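Local coordinates for esterase D (Lactobacillus rhamnosus, PDB 3DKR), which probably hydrolyses carboxylic esters as a member of the alpha/beta-hydrolase fold family, at residues Q14-E19 with V52-F57; T23-L28 with F96-S101; I127-H132 with F172-A177. All blocks are in the same frame, centred on the assembly; numbering follows the deposited sequence.

Interaction 1: Q14-E19 with V52-F57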
loop_
_atom_site.group_PDB
_atom_site.type_symbol
_atom_site.label_atom_id
_atom_site.label_comp_id
_atom_site.label_asym_id
_atom_site.label_seq_id
_atom_site.Cartn_x
_atom_site.Cartn_y
_atom_site.Cartn_z
ATOM N N GLN A 14 8.215 -11.702 7.222
ATOM C CA GLN A 14 9.007 -10.787 8.019
ATOM C C GLN A 14 9.110 -9.463 7.273
ATOM O O GLN A 14 9.110 -9.460 6.050
ATOM C CB GLN A 14 10.420 -11.352 8.142
ATOM C CG GLN A 14 10.501 -12.693 8.843
ATOM C CD GLN A 14 10.365 -12.555 10.336
ATOM O OE1 GLN A 14 10.813 -11.569 10.924
ATOM N NE2 GLN A 14 9.765 -13.566 10.972
ATOM N N PRO A 15 9.276 -8.353 7.995
ATOM C CA PRO A 15 9.685 -7.146 7.274
ATOM C C PRO A 15 11.031 -7.443 6.639
ATOM O O PRO A 15 11.763 -8.290 7.147
ATOM C CB PRO A 15 9.844 -6.097 8.379
ATOM C CG PRO A 15 9.949 -6.874 9.641
ATOM C CD PRO A 15 9.225 -8.142 9.448
ATOM N N PHE A 16 11.367 -6.774 5.537
ATOM C CA PHE A 16 12.671 -7.005 4.909
ATOM C C PHE A 16 13.234 -5.766 4.244
ATOM O O PHE A 16 12.507 -4.820 3.979
ATOM C CB PHE A 16 12.648 -8.191 3.939
ATOM C CG PHE A 16 11.829 -7.982 2.682
ATOM C CD1 PHE A 16 10.458 -8.256 2.655
ATOM C CD2 PHE A 16 12.437 -7.580 1.500
ATOM C CE1 PHE A 16 9.718 -8.086 1.501
ATOM C CE2 PHE A 16 11.703 -7.417 0.356
ATOM C CZ PHE A 16 10.338 -7.681 0.352
ATOM N N GLU A 17 14.541 -5.785 4.024
ATOM C CA GLU A 17 15.251 -4.603 3.544
ATOM C C GLU A 17 16.372 -4.998 2.629
ATOM O O GLU A 17 17.149 -5.907 2.941
ATOM C CB GLU A 17 15.822 -3.780 4.700
ATOM C CG GLU A 17 16.520 -2.498 4.227
ATOM C CD GLU A 17 16.792 -1.473 5.320
ATOM O OE1 GLU A 17 16.530 -1.742 6.515
ATOM O OE2 GLU A 17 17.273 -0.369 4.961
ATOM N N TYR A 18 16.460 -4.301 1.503
ATOM C CA TYR A 18 17.580 -4.418 0.598
ATOM C C TYR A 18 18.383 -3.141 0.628
ATOM O O TYR A 18 17.824 -2.037 0.483
ATOM C CB TYR A 18 17.100 -4.621 -0.832
ATOM C CG TYR A 18 16.231 -5.828 -1.055
ATOM C CD1 TYR A 18 16.363 -6.974 -0.277
ATOM C CD2 TYR A 18 15.296 -5.835 -2.088
ATOM C CE1 TYR A 18 15.550 -8.096 -0.507
ATOM C CE2 TYR A 18 14.504 -6.937 -2.319
ATOM C CZ TYR A 18 14.621 -8.059 -1.520
ATOM O OH TYR A 18 13.812 -9.168 -1.771
ATOM N N GLU A 19 19.697 -3.286 0.761
ATOM C CA GLU A 19 20.577 -2.112 0.758
ATOM C C GLU A 19 20.740 -1.574 -0.636
ATOM O O GLU A 19 20.809 -2.328 -1.598
ATOM C CB GLU A 19 21.947 -2.462 1.324
ATOM C CG GLU A 19 21.904 -3.053 2.713
ATOM C CD GLU A 19 21.128 -2.220 3.705
ATOM O OE1 GLU A 19 21.370 -0.985 3.793
ATOM O OE2 GLU A 19 20.249 -2.804 4.396
ATOM N N VAL A 52 15.466 -0.878 -0.737
ATOM C CA VAL A 52 14.043 -1.135 -0.575
ATOM C C VAL A 52 13.775 -1.512 0.880
ATOM O O VAL A 52 14.576 -2.209 1.470
ATOM C CB VAL A 52 13.527 -2.280 -1.491
ATOM C CG1 VAL A 52 12.001 -2.354 -1.419
ATOM C CG2 VAL A 52 14.014 -2.086 -2.926
ATOM N N TYR A 53 12.667 -1.033 1.441
ATOM C CA TYR A 53 12.252 -1.396 2.794
ATOM C C TYR A 53 10.770 -1.676 2.806
ATOM O O TYR A 53 9.995 -0.856 2.346
ATOM C CB TYR A 53 12.574 -0.283 3.771
ATOM C CG TYR A 53 12.237 -0.575 5.216
ATOM C CD1 TYR A 53 12.564 -1.787 5.807
ATOM C CD2 TYR A 53 11.619 0.386 6.002
ATOM C CE1 TYR A 53 12.261 -2.027 7.142
ATOM C CE2 TYR A 53 11.337 0.155 7.329
ATOM C CZ TYR A 53 11.659 -1.046 7.892
ATOM O OH TYR A 53 11.386 -1.244 9.237
ATOM N N VAL A 54 10.413 -2.862 3.305
ATOM C CA VAL A 54 9.050 -3.365 3.292
ATOM C C VAL A 54 8.673 -3.763 4.719
ATOM O O VAL A 54 8.955 -4.889 5.160
ATOM C CB VAL A 54 8.898 -4.573 2.346
ATOM C CG1 VAL A 54 7.427 -4.928 2.195
ATOM C CG2 VAL A 54 9.539 -4.271 0.996
ATOM N N PRO A 55 8.081 -2.824 5.467
ATOM C CA PRO A 55 7.674 -3.147 6.840
ATOM C C PRO A 55 6.459 -4.060 6.896
ATOM O O PRO A 55 5.761 -4.229 5.901
ATOM C CB PRO A 55 7.339 -1.781 7.445
ATOM C CG PRO A 55 6.960 -0.926 6.286
ATOM C CD PRO A 55 7.803 -1.413 5.122
ATOM N N LEU A 56 6.194 -4.590 8.087
ATOM C CA LEU A 56 5.013 -5.393 8.364
ATOM C C LEU A 56 4.055 -4.588 9.240
ATOM O O LEU A 56 4.447 -4.103 10.300
ATOM C CB LEU A 56 5.419 -6.658 9.113
ATOM C CG LEU A 56 4.306 -7.547 9.642
ATOM C CD1 LEU A 56 3.443 -8.114 8.538
ATOM C CD2 LEU A 56 4.915 -8.671 10.527
ATOM N N PHE A 57 2.798 -4.476 8.822
ATOM C CA PHE A 57 1.824 -3.737 9.607
ATOM C C PHE A 57 1.349 -4.560 10.797
ATOM O O PHE A 57 1.153 -5.768 10.677
ATOM C CB PHE A 57 0.632 -3.307 8.752
ATOM C CG PHE A 57 0.918 -2.132 7.831
ATOM C CD1 PHE A 57 1.599 -1.007 8.281
ATOM C CD2 PHE A 57 0.468 -2.143 6.513
ATOM C CE1 PHE A 57 1.838 0.079 7.429
ATOM C CE2 PHE A 57 0.712 -1.048 5.663
ATOM C CZ PHE A 57 1.386 0.049 6.130
#
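Phe16 lays one face of its ring over Val54, whose CG2 stands 3.9 Å from the ring centroid in a CH-pi contact displaced toward the rim. The two side chains lie side by side and point the same way; a chi1 of 68° sets Phe16 CG between the backbone N and the carbonyl carbon, and the ring beyond it lies over Val54. Next to them, Tyr18 CD2 approaches Val52 CB at 4.0 Å. Glu17 and Tyr53 form the pair on the other face of the sheet, with Tyr53 CD1 4.0 Å from Glu17 CB. An alanine in place of Phe16 would probably leave Val54 CG2 without the ring face it packs on. The backbones make an antiparallel ladder that joins strand 16-18, at one edge of the alpha/beta-hydrolase sheet, to strand 51-54. Phe16 N donates to Val54 O (3.1 Å) and Val54 N to Phe16 O (2.9 Å), and Tyr18 and Val52 are paired in the same way. Beyond the strand, Pro15 CD rests on Leu56 CB at 4.1 Å. Farther out, Phe16 and Tyr18 pack on helix 39-47, while the Glu17 carboxylate is held by a salt bridge to Lys91 and a hydrogen bond with His87 NE2.

Interaction 2: T23-L28 with F96-S101. With ACT (acetate ion), chain B.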
loop_
_atom_site.group_PDB
_atom_site.type_symbol
_atom_site.label_atom_id
_atom_site.label_comp_id
_atom_site.label_asym_id
_atom_site.label_seq_id
_atom_site.Cartn_x
_atom_site.Cartn_y
_atom_site.Cartn_z
ATOM N N THR A 23 19.389 5.919 -3.761
ATOM C CA THR A 23 17.938 6.025 -3.652
ATOM C C THR A 23 17.332 4.806 -2.967
ATOM O O THR A 23 17.708 3.662 -3.264
ATOM C CB THR A 23 17.291 6.199 -5.029
ATOM O OG1 THR A 23 17.740 7.431 -5.630
ATOM C CG2 THR A 23 15.771 6.244 -4.906
ATOM N N GLY A 24 16.405 5.069 -2.052
ATOM C CA GLY A 24 15.695 4.017 -1.332
ATOM C C GLY A 24 14.208 4.162 -1.532
ATOM O O GLY A 24 13.704 5.275 -1.751
ATOM N N VAL A 25 13.493 3.048 -1.412
ATOM C CA VAL A 25 12.052 3.015 -1.647
ATOM C C VAL A 25 11.361 2.295 -0.499
ATOM O O VAL A 25 11.760 1.189 -0.138
ATOM C CB VAL A 25 11.718 2.262 -2.954
ATOM C CG1 VAL A 25 10.223 2.353 -3.244
ATOM C CG2 VAL A 25 12.507 2.851 -4.108
ATOM N N VAL A 26 10.331 2.924 0.057
ATOM C CA VAL A 26 9.478 2.302 1.059
ATOM C C VAL A 26 8.240 1.753 0.352
ATOM O O VAL A 26 7.581 2.471 -0.407
ATOM C CB VAL A 26 9.048 3.302 2.150
ATOM C CG1 VAL A 26 8.046 2.668 3.097
ATOM C CG2 VAL A 26 10.276 3.845 2.912
ATOM N N LEU A 27 7.934 0.471 0.599
ATOM C CA LEU A 27 6.766 -0.192 -0.006
ATOM C C LEU A 27 5.821 -0.635 1.103
ATOM O O LEU A 27 6.227 -1.387 1.988
ATOM C CB LEU A 27 7.177 -1.413 -0.837
ATOM C CG LEU A 27 8.098 -1.124 -2.023
ATOM C CD1 LEU A 27 8.536 -2.415 -2.732
ATOM C CD2 LEU A 27 7.479 -0.177 -3.049
ATOM N N LEU A 28 4.587 -0.125 1.056
ATOM C CA LEU A 28 3.591 -0.312 2.122
ATOM C C LEU A 28 2.466 -1.236 1.645
ATOM O O LEU A 28 1.811 -0.976 0.637
ATOM C CB LEU A 28 3.040 1.039 2.578
ATOM C CG LEU A 28 4.120 2.000 3.071
ATOM C CD1 LEU A 28 3.519 3.358 3.429
ATOM C CD2 LEU A 28 4.877 1.432 4.297
ATOM N N PHE A 96 11.548 7.381 -2.095
ATOM C CA PHE A 96 10.215 7.291 -2.672
ATOM C C PHE A 96 9.372 6.383 -1.771
ATOM O O PHE A 96 9.903 5.477 -1.150
ATOM C CB PHE A 96 10.283 6.679 -4.060
ATOM C CG PHE A 96 11.021 7.520 -5.069
ATOM C CD1 PHE A 96 10.321 8.258 -6.010
ATOM C CD2 PHE A 96 12.404 7.592 -5.064
ATOM C CE1 PHE A 96 11.003 9.046 -6.942
ATOM C CE2 PHE A 96 13.085 8.388 -5.998
ATOM C CZ PHE A 96 12.371 9.106 -6.925
ATOM N N VAL A 97 8.073 6.632 -1.712
ATOM C CA VAL A 97 7.162 5.827 -0.888
ATOM C C VAL A 97 5.925 5.474 -1.691
ATOM O O VAL A 97 5.255 6.368 -2.214
ATOM C CB VAL A 97 6.746 6.608 0.357
ATOM C CG1 VAL A 97 5.887 5.735 1.279
ATOM C CG2 VAL A 97 8.010 7.169 1.055
ATOM N N PHE A 98 5.620 4.173 -1.760
ATOM C CA PHE A 98 4.457 3.668 -2.503
ATOM C C PHE A 98 3.717 2.648 -1.660
ATOM O O PHE A 98 4.306 2.018 -0.796
ATOM C CB PHE A 98 4.874 2.951 -3.795
ATOM C CG PHE A 98 5.758 3.761 -4.702
ATOM C CD1 PHE A 98 5.207 4.669 -5.602
ATOM C CD2 PHE A 98 7.130 3.553 -4.717
ATOM C CE1 PHE A 98 6.013 5.395 -6.458
ATOM C CE2 PHE A 98 7.943 4.297 -5.552
ATOM C CZ PHE A 98 7.377 5.195 -6.436
ATOM N N GLY A 99 2.445 2.445 -1.973
ATOM C CA GLY A 99 1.673 1.398 -1.314
ATOM C C GLY A 99 0.508 0.903 -2.126
ATOM O O GLY A 99 0.162 1.487 -3.155
ATOM N N LEU A 100 -0.079 -0.207 -1.664
ATOM C CA LEU A 100 -1.319 -0.750 -2.242
ATOM C C LEU A 100 -2.511 0.054 -1.695
ATOM O O LEU A 100 -2.340 1.245 -1.416
ATOM C CB LEU A 100 -1.419 -2.265 -2.008
ATOM C CG LEU A 100 -0.574 -3.030 -3.037
ATOM C CD1 LEU A 100 -0.142 -4.412 -2.515
ATOM C CD2 LEU A 100 -1.329 -3.159 -4.357
ATOM N N SER A 101 -3.729 -0.489 -1.614
ATOM C CA SER A 101 -4.844 0.401 -1.205
ATOM C C SER A 101 -4.621 0.949 0.211
ATOM O O SER A 101 -4.636 2.166 0.426
ATOM C CB SER A 101 -6.224 -0.255 -1.331
ATOM O OG SER A 101 -6.587 -0.510 -2.677
HETATM C C ACT B . -5.292 -3.385 -0.190
HETATM O O ACT B . -4.950 -2.749 0.851
HETATM O OXT ACT B . -4.684 -3.160 -1.275
HETATM C CH3 ACT B . -6.395 -4.407 -0.156
#
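The Phe98 ring meets Val25 at its edge: CG1 of the valine lies in the ring plane, 3.6 Å from Phe98 CD2. Leu27 CD2 approaches the same CD2 atom obliquely at 4.1 Å, and the ring also meets that of Phe123, the planes about 15° apart. The Phe96 ring is likewise touched at its edge, where Thr23 CG2 comes within 3.6 Å of Phe96 CE2; that methyl is placed anti to the threonine's backbone N. On the reverse face of the sheet Val26 and Val97 lie side by side, and Leu28 CD1 reaches Val97 CG1 at 4.0 Å. Five backbone hydrogen bonds make the parallel ladder. Phe96 N donates to Gly24 O, Val26 N to Phe96 O, Phe98 N to Val26 O and Leu28 N to Phe98 O; the last, Leu100 N to Leu28 O at 3.1 Å, carries the pairing past Gly99 into the sharp turn between strand 94-99 and helix 101-113. The topology matches the nucleophile elbow of alpha/beta hydrolases, with Ser101 the predicted nucleophile. An acetate, probably from the crystallisation liquor, accepts a hydrogen bond from Ser101 N at its OXT atom (2.9 Å). It is also bonded to His226 NE2, within the predicted catalytic centre, and to Tyr31 N and Leu102 N, a pair consistent with an oxyanion hole. Strand 23-28 also pairs with strand 51-54 and so lies between two parallel neighbours. Helix 234-246 packs on Val25, Phe96 and Phe98, helix 39-47 on Val25 and Leu27, and helix 74-89 covers Val26, Leu28 and Val97.

Interaction 3: I127-H132 with F172-A177; sequences ILPGKH and FATTVA. With ACT (acetate ion), chain C.
Leu128 turns its CD2 methyl onto Ala173 CB at 3.6 Å, joining a type II beta turn, Leu128 to Lys131, to helix 155-178 of this alpha/beta hydrolase. The leucine's CG lies anti to its carbonyl carbon (chi1 -74°). Its CD2 branch also comes 3.9 Å from Thr174 N in the helix backbone. Beside it the Pro129 ring and Thr174 cross obliquely, with Pro129 CD 3.7 Å from Thr174 CG2. The threonine's hydroxyl is engaged elsewhere, in a hydrogen bond with Gln171 O. No hydrogen bond links the turn to residues 172-177, and Ile127 O, packed 3.1 Å from Ala173 CB, is buried without a polar partner in the model. The turn itself is closed by Lys131 N donating to Leu128 O, and Gly130 takes the positive phi (84°) that suits a glycine at this position. The Ile127 side chain extends instead toward the predicted active site, about 4 Å from the side chain of Ser101. At the far end of the loop the His132 ring is hydrogen-bonded through both nitrogens: NE2 with Asp170 OD1, and ND1, which donates a nearly straight bond (170°) to an acetate, with OXT in the ring plane 2.7 Å from ND1.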
loop_
_atom_site.group_PDB
_atom_site.type_symbol
_atom_site.label_atom_id
_atom_site.label_comp_id
_atom_site.label_asym_id
_atom_site.label_seq_id
_atom_site.Cartn_x
_atom_site.Cartn_y
_atom_site.Cartn_z
ATOM N N ILE A 127 -8.919 3.118 0.338
ATOM C CA ILE A 127 -10.087 2.533 0.967
ATOM C C ILE A 127 -10.913 3.685 1.498
ATOM O O ILE A 127 -10.545 4.292 2.508
ATOM C CB ILE A 127 -9.654 1.590 2.108
ATOM C CG1 ILE A 127 -8.794 0.449 1.550
ATOM C CG2 ILE A 127 -10.868 1.036 2.855
ATOM C CD1 ILE A 127 -8.122 -0.394 2.595
ATOM N N LEU A 128 -12.005 3.986 0.795
ATOM C CA LEU A 128 -12.906 5.102 1.134
ATOM C C LEU A 128 -14.348 4.624 1.316
ATOM O O LEU A 128 -14.756 3.608 0.751
ATOM C CB LEU A 128 -12.841 6.185 0.046
ATOM C CG LEU A 128 -11.559 7.018 0.069
ATOM C CD1 LEU A 128 -11.450 7.852 -1.198
ATOM C CD2 LEU A 128 -11.485 7.939 1.286
ATOM N N PRO A 129 -15.145 5.370 2.091
ATOM C CA PRO A 129 -16.468 4.846 2.447
ATOM C C PRO A 129 -17.346 4.615 1.228
ATOM O O PRO A 129 -17.455 5.492 0.362
ATOM C CB PRO A 129 -17.045 5.911 3.386
ATOM C CG PRO A 129 -16.235 7.149 3.119
ATOM C CD PRO A 129 -14.879 6.685 2.703
ATOM N N GLY A 130 -17.914 3.412 1.154
ATOM C CA GLY A 130 -18.851 3.034 0.112
ATOM C C GLY A 130 -18.235 2.560 -1.188
ATOM O O GLY A 130 -18.967 2.197 -2.114
ATOM N N LYS A 131 -16.900 2.529 -1.252
ATOM C CA LYS A 131 -16.175 2.299 -2.510
ATOM C C LYS A 131 -15.292 1.055 -2.504
ATOM O O LYS A 131 -14.285 0.990 -3.228
ATOM C CB LYS A 131 -15.315 3.522 -2.803
ATOM C CG LYS A 131 -16.080 4.834 -2.768
ATOM C CD LYS A 131 -17.109 4.888 -3.857
ATOM C CE LYS A 131 -17.651 6.305 -4.083
ATOM N NZ LYS A 131 -18.530 6.347 -5.280
ATOM N N HIS A 132 -15.657 0.077 -1.682
ATOM C CA HIS A 132 -14.894 -1.156 -1.592
ATOM C C HIS A 132 -15.754 -2.390 -1.377
ATOM O O HIS A 132 -16.868 -2.326 -0.834
ATOM C CB HIS A 132 -13.795 -1.068 -0.513
ATOM C CG HIS A 132 -14.212 -0.405 0.762
ATOM N ND1 HIS A 132 -14.969 -1.039 1.725
ATOM C CD2 HIS A 132 -13.938 0.828 1.251
ATOM C CE1 HIS A 132 -15.152 -0.219 2.747
ATOM N NE2 HIS A 132 -14.534 0.920 2.485
ATOM N N PHE A 172 -9.968 7.487 8.494
ATOM C CA PHE A 172 -8.581 7.951 8.379
ATOM C C PHE A 172 -8.312 8.394 6.952
ATOM O O PHE A 172 -7.667 9.421 6.691
ATOM C CB PHE A 172 -7.646 6.804 8.759
ATOM C CG PHE A 172 -6.205 7.216 8.887
ATOM C CD1 PHE A 172 -5.641 7.483 10.122
ATOM C CD2 PHE A 172 -5.417 7.348 7.766
ATOM C CE1 PHE A 172 -4.314 7.882 10.225
ATOM C CE2 PHE A 172 -4.091 7.724 7.875
ATOM C CZ PHE A 172 -3.551 7.994 9.090
ATOM N N ALA A 173 -8.807 7.601 6.011
ATOM C CA ALA A 173 -8.628 7.883 4.587
ATOM C C ALA A 173 -9.330 9.176 4.134
ATOM O O ALA A 173 -8.813 9.902 3.273
ATOM C CB ALA A 173 -9.103 6.685 3.743
ATOM N N THR A 174 -10.510 9.473 4.685
ATOM C CA THR A 174 -11.178 10.717 4.294
ATOM C C THR A 174 -10.350 11.936 4.693
ATOM O O THR A 174 -10.308 12.933 3.977
ATOM C CB THR A 174 -12.621 10.854 4.873
ATOM O OG1 THR A 174 -12.607 10.853 6.301
ATOM C CG2 THR A 174 -13.548 9.736 4.335
ATOM N N THR A 175 -9.657 11.853 5.820
ATOM C CA THR A 175 -8.822 12.978 6.253
ATOM C C THR A 175 -7.630 13.141 5.314
ATOM O O THR A 175 -7.296 14.256 4.896
ATOM C CB THR A 175 -8.364 12.782 7.676
ATOM O OG1 THR A 175 -9.531 12.767 8.518
ATOM C CG2 THR A 175 -7.398 13.891 8.104
ATOM N N VAL A 176 -7.001 12.025 4.959
ATOM C CA VAL A 176 -5.942 12.056 3.959
ATOM C C VAL A 176 -6.443 12.644 2.642
ATOM O O VAL A 176 -5.776 13.493 2.044
ATOM C CB VAL A 176 -5.324 10.647 3.744
ATOM C CG1 VAL A 176 -4.297 10.675 2.599
ATOM C CG2 VAL A 176 -4.681 10.152 5.028
ATOM N N ALA A 177 -7.646 12.274 2.213
ATOM C CA ALA A 177 -8.184 12.790 0.962
ATOM C C ALA A 177 -8.370 14.304 1.028
ATOM O O ALA A 177 -8.074 14.998 0.060
ATOM C CB ALA A 177 -9.481 12.116 0.601
HETATM C C ACT C . -17.158 -4.000 1.762
HETATM O O ACT C . -17.247 -5.219 1.523
HETATM O OXT ACT C . -15.999 -3.539 1.855
HETATM C CH3 ACT C . -18.373 -3.138 1.955
#

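Overall arrangement
From the N terminus, strand 16-18 leads into strand 23-28, and the chain then passes through helix 39-47 before strand 51-54 returns to close interaction 1. Interaction 2 closes a longer loop, from 23-28 to 96-101. The two cross, since 23-28 lies within the first loop and 96-101 beyond it. They also meet in the sheet, where Tyr53 N lies 2.9 Å from Val25 O, a probable hydrogen bond, so together they tie four adjacent strands. Interaction 3 follows in series and joins the loop after strand 119-122 to helix 155-178. It stands apart from interaction 1 but touches interaction 2 beside the predicted nucleophile.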